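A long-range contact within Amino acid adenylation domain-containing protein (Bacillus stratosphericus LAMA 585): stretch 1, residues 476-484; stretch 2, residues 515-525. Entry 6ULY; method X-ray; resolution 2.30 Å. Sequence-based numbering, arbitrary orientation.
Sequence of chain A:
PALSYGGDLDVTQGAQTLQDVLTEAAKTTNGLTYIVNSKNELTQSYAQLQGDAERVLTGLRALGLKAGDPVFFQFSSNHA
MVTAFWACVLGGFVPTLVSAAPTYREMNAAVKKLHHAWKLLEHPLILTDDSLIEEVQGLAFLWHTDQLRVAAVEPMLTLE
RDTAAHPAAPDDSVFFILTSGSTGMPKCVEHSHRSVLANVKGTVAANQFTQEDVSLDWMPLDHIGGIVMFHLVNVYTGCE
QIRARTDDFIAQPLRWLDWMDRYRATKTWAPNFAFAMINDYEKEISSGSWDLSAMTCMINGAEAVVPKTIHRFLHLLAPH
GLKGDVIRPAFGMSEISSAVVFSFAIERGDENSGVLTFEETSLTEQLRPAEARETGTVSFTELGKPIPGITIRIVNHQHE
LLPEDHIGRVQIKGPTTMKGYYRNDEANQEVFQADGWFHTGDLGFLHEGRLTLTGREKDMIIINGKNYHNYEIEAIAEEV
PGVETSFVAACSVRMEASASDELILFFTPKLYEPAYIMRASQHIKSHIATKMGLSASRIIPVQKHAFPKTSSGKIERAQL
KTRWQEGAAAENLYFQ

Stretch 1, residues 476-484: IAEEVPGVE
Stretch 2 515-525: AYIMRASQHIK

Residues 515-525 form unbroken helix, each amide from Arg519 to Lys525 bonded to the carbonyl four residues earlier. Against it lies the end of another helix, including Ile476 and Ala477, followed by two type I turns, Ala477 to Val480 and Val480 to Val483. The turns are closed by Val480 N to Ala477 O (3.3 Å) and Val483 N to Val480 O (3.0 Å). Val480 itself is extended (phi/psi -68/126), and Val483 enters a strand at -94/123. As stretch 1 advances, its partners run back along the helix: CA atoms pair Ala477 with Ile524 at 5.4 Å, Val480 with His523 at 6.2 Å, and Gly482 with Ala520 at 4.9 Å.

No hydrogen bond crosses the contact; 348 Å² is buried, chiefly by apolar packing. Val480 points toward the helix with chi1 t (177°). Its CG1 lies 3.3 Å from His523 CB and 3.9 Å from Ala520 O, while its CG2 lies 4.2 Å from Ile524 CG1, so the branched side chain spans neighbouring helical residues. His523, chi1 m (-69°) and chi2 -28°, offers its aliphatic CB here, and its ring meets Val480 obliquely.

Ile524 adopts the extended m,t rotamer (-73°, 170°), common on helices, which carries CD1 to 3.4 Å from CG2 of Val483, itself chi1 t (174°). Both are buried, a fitting place for branched hydrocarbon.

Closest approach of the backbones falls where both residues are small. Gly482 CA sits 4.0 Å from Ala520 CB; an ideal CB on Gly482 would come within 2.7 Å of Ala520 CB, a clash. Tyr516, one helical turn before Ala520, starts sideways, but chi1 t (-164°) and chi2 84° bring its ring over, with OH 3.3 Å from Gly482 CA. On the helix's far side, Ser521, pointing away with chi1 m (-64°), bonds through OG to Ile517 O at 2.9 Å.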

# COMPACT_ATOMS: atom_id res chain seq x y z
N ILE A 476 25.10 3.93 17.46
CA ILE A 476 25.82 5.17 17.07
C ILE A 476 25.21 6.36 17.81
O ILE A 476 25.97 7.21 18.31
CB ILE A 476 25.83 5.38 15.54
CG1 ILE A 476 26.83 4.43 14.88
CG2 ILE A 476 26.12 6.84 15.19
CD1 ILE A 476 26.40 3.94 13.53
N ALA A 477 23.88 6.42 17.89
CA ALA A 477 23.18 7.49 18.65
C ALA A 477 23.66 7.50 20.11
O ALA A 477 23.78 8.60 20.68
CB ALA A 477 21.69 7.32 18.55
N GLU A 478 23.96 6.32 20.69
CA GLU A 478 24.31 6.16 22.13
C GLU A 478 25.76 6.54 22.40
O GLU A 478 26.12 6.66 23.58
CB GLU A 478 24.04 4.72 22.58
CG GLU A 478 22.56 4.40 22.77
CD GLU A 478 22.24 2.95 23.09
OE1 GLU A 478 22.72 2.05 22.35
OE2 GLU A 478 21.50 2.71 24.08
N GLU A 479 26.58 6.75 21.37
CA GLU A 479 27.96 7.24 21.55
C GLU A 479 27.94 8.75 21.85
O GLU A 479 28.96 9.25 22.37
CB GLU A 479 28.81 6.95 20.32
CG GLU A 479 29.04 5.46 20.07
CD GLU A 479 29.58 5.11 18.69
OE1 GLU A 479 29.66 5.98 17.80
OE2 GLU A 479 29.93 3.94 18.50
N VAL A 480 26.85 9.45 21.54
CA VAL A 480 26.70 10.90 21.85
C VAL A 480 26.61 11.05 23.36
O VAL A 480 25.76 10.40 23.98
CB VAL A 480 25.47 11.53 21.17
CG1 VAL A 480 25.30 12.98 21.56
CG2 VAL A 480 25.54 11.38 19.66
N PRO A 481 27.46 11.89 24.01
CA PRO A 481 27.51 11.96 25.47
C PRO A 481 26.15 12.20 26.14
O PRO A 481 25.88 11.61 27.18
CB PRO A 481 28.47 13.13 25.74
CG PRO A 481 29.36 13.18 24.51
CD PRO A 481 28.46 12.76 23.36
N GLY A 482 25.29 13.02 25.52
CA GLY A 482 23.99 13.38 26.11
C GLY A 482 22.97 12.26 26.08
O GLY A 482 21.92 12.41 26.73
N VAL A 483 23.21 11.18 25.34
CA VAL A 483 22.19 10.12 25.11
C VAL A 483 22.35 9.00 26.14
O VAL A 483 23.45 8.41 26.23
CB VAL A 483 22.24 9.59 23.67
CG1 VAL A 483 21.27 8.42 23.49
CG2 VAL A 483 21.95 10.69 22.65
N GLU A 484 21.30 8.72 26.90
CA GLU A 484 21.25 7.54 27.79
C GLU A 484 20.89 6.31 26.93
O GLU A 484 21.76 5.43 26.76
CB GLU A 484 20.23 7.73 28.91
N ALA A 515 18.83 23.22 27.09
CA ALA A 515 20.13 23.36 26.38
C ALA A 515 20.76 21.97 26.20
O ALA A 515 21.26 21.66 25.09
CB ALA A 515 21.06 24.30 27.12
N TYR A 516 20.75 21.16 27.25
CA TYR A 516 21.34 19.80 27.23
C TYR A 516 20.67 18.98 26.13
O TYR A 516 21.37 18.23 25.43
CB TYR A 516 21.19 19.10 28.59
CG TYR A 516 22.08 17.90 28.76
CD1 TYR A 516 23.41 18.04 29.17
CD2 TYR A 516 21.64 16.61 28.48
CE1 TYR A 516 24.25 16.95 29.30
CE2 TYR A 516 22.47 15.51 28.62
CZ TYR A 516 23.78 15.67 29.02
OH TYR A 516 24.61 14.59 29.15
N ILE A 517 19.35 19.11 26.01
CA ILE A 517 18.58 18.32 25.01
C ILE A 517 18.94 18.80 23.60
O ILE A 517 19.12 17.95 22.70
CB ILE A 517 17.06 18.41 25.28
CG1 ILE A 517 16.69 17.66 26.57
CG2 ILE A 517 16.26 17.89 24.09
CD1 ILE A 517 15.30 17.99 27.10
N MET A 518 19.03 20.11 23.40
CA MET A 518 19.34 20.67 22.06
C MET A 518 20.77 20.28 21.67
O MET A 518 20.99 19.97 20.49
CB MET A 518 19.14 22.18 22.05
CG MET A 518 17.67 22.54 21.98
SD MET A 518 17.35 24.31 21.99
CE MET A 518 18.10 24.78 20.42
N ARG A 519 21.71 20.23 22.62
CA ARG A 519 23.08 19.78 22.31
C ARG A 519 23.07 18.32 21.86
O ARG A 519 23.64 18.01 20.78
CB ARG A 519 23.99 19.93 23.53
CG ARG A 519 25.40 19.42 23.28
CD ARG A 519 26.15 19.25 24.58
NE ARG A 519 25.95 20.41 25.44
CZ ARG A 519 26.09 20.41 26.76
NH1 ARG A 519 26.44 19.29 27.37
NH2 ARG A 519 25.87 21.52 27.44
N ALA A 520 22.45 17.43 22.63
CA ALA A 520 22.42 15.98 22.30
C ALA A 520 21.75 15.80 20.93
O ALA A 520 22.28 14.99 20.15
CB ALA A 520 21.71 15.19 23.37
N SER A 521 20.66 16.51 20.66
CA SER A 521 19.88 16.39 19.40
C SER A 521 20.75 16.74 18.19
O SER A 521 20.71 16.00 17.19
CB SER A 521 18.64 17.24 19.43
OG SER A 521 17.77 16.80 20.46
N GLN A 522 21.52 17.82 18.29
CA GLN A 522 22.47 18.25 17.23
C GLN A 522 23.53 17.16 17.05
O GLN A 522 23.80 16.82 15.89
CB GLN A 522 23.16 19.57 17.57
CG GLN A 522 22.26 20.79 17.61
CD GLN A 522 23.01 22.01 18.10
OE1 GLN A 522 22.57 22.72 18.99
NE2 GLN A 522 24.18 22.25 17.52
N HIS A 523 24.11 16.65 18.13
CA HIS A 523 25.18 15.61 18.05
C HIS A 523 24.61 14.31 17.48
O HIS A 523 25.33 13.66 16.71
CB HIS A 523 25.84 15.40 19.42
CG HIS A 523 26.66 16.56 19.88
ND1 HIS A 523 27.27 17.44 19.01
CD2 HIS A 523 26.97 16.98 21.12
CE1 HIS A 523 27.92 18.36 19.70
NE2 HIS A 523 27.75 18.10 20.99
N ILE A 524 23.39 13.94 17.84
CA ILE A 524 22.73 12.71 17.30
C ILE A 524 22.65 12.85 15.77
O ILE A 524 23.09 11.94 15.05
CB ILE A 524 21.34 12.51 17.94
CG1 ILE A 524 21.45 12.04 19.40
CG2 ILE A 524 20.49 11.56 17.11
CD1 ILE A 524 20.12 12.07 20.16
N LYS A 525 22.10 13.96 15.31
CA LYS A 525 21.90 14.20 13.87
C LYS A 525 23.26 14.12 13.17
O LYS A 525 23.37 13.39 12.16
CB LYS A 525 21.19 15.55 13.69
CG LYS A 525 20.59 15.77 12.31
CD LYS A 525 19.55 16.88 12.23
CE LYS A 525 19.99 18.07 11.40
NZ LYS A 525 18.98 19.16 11.43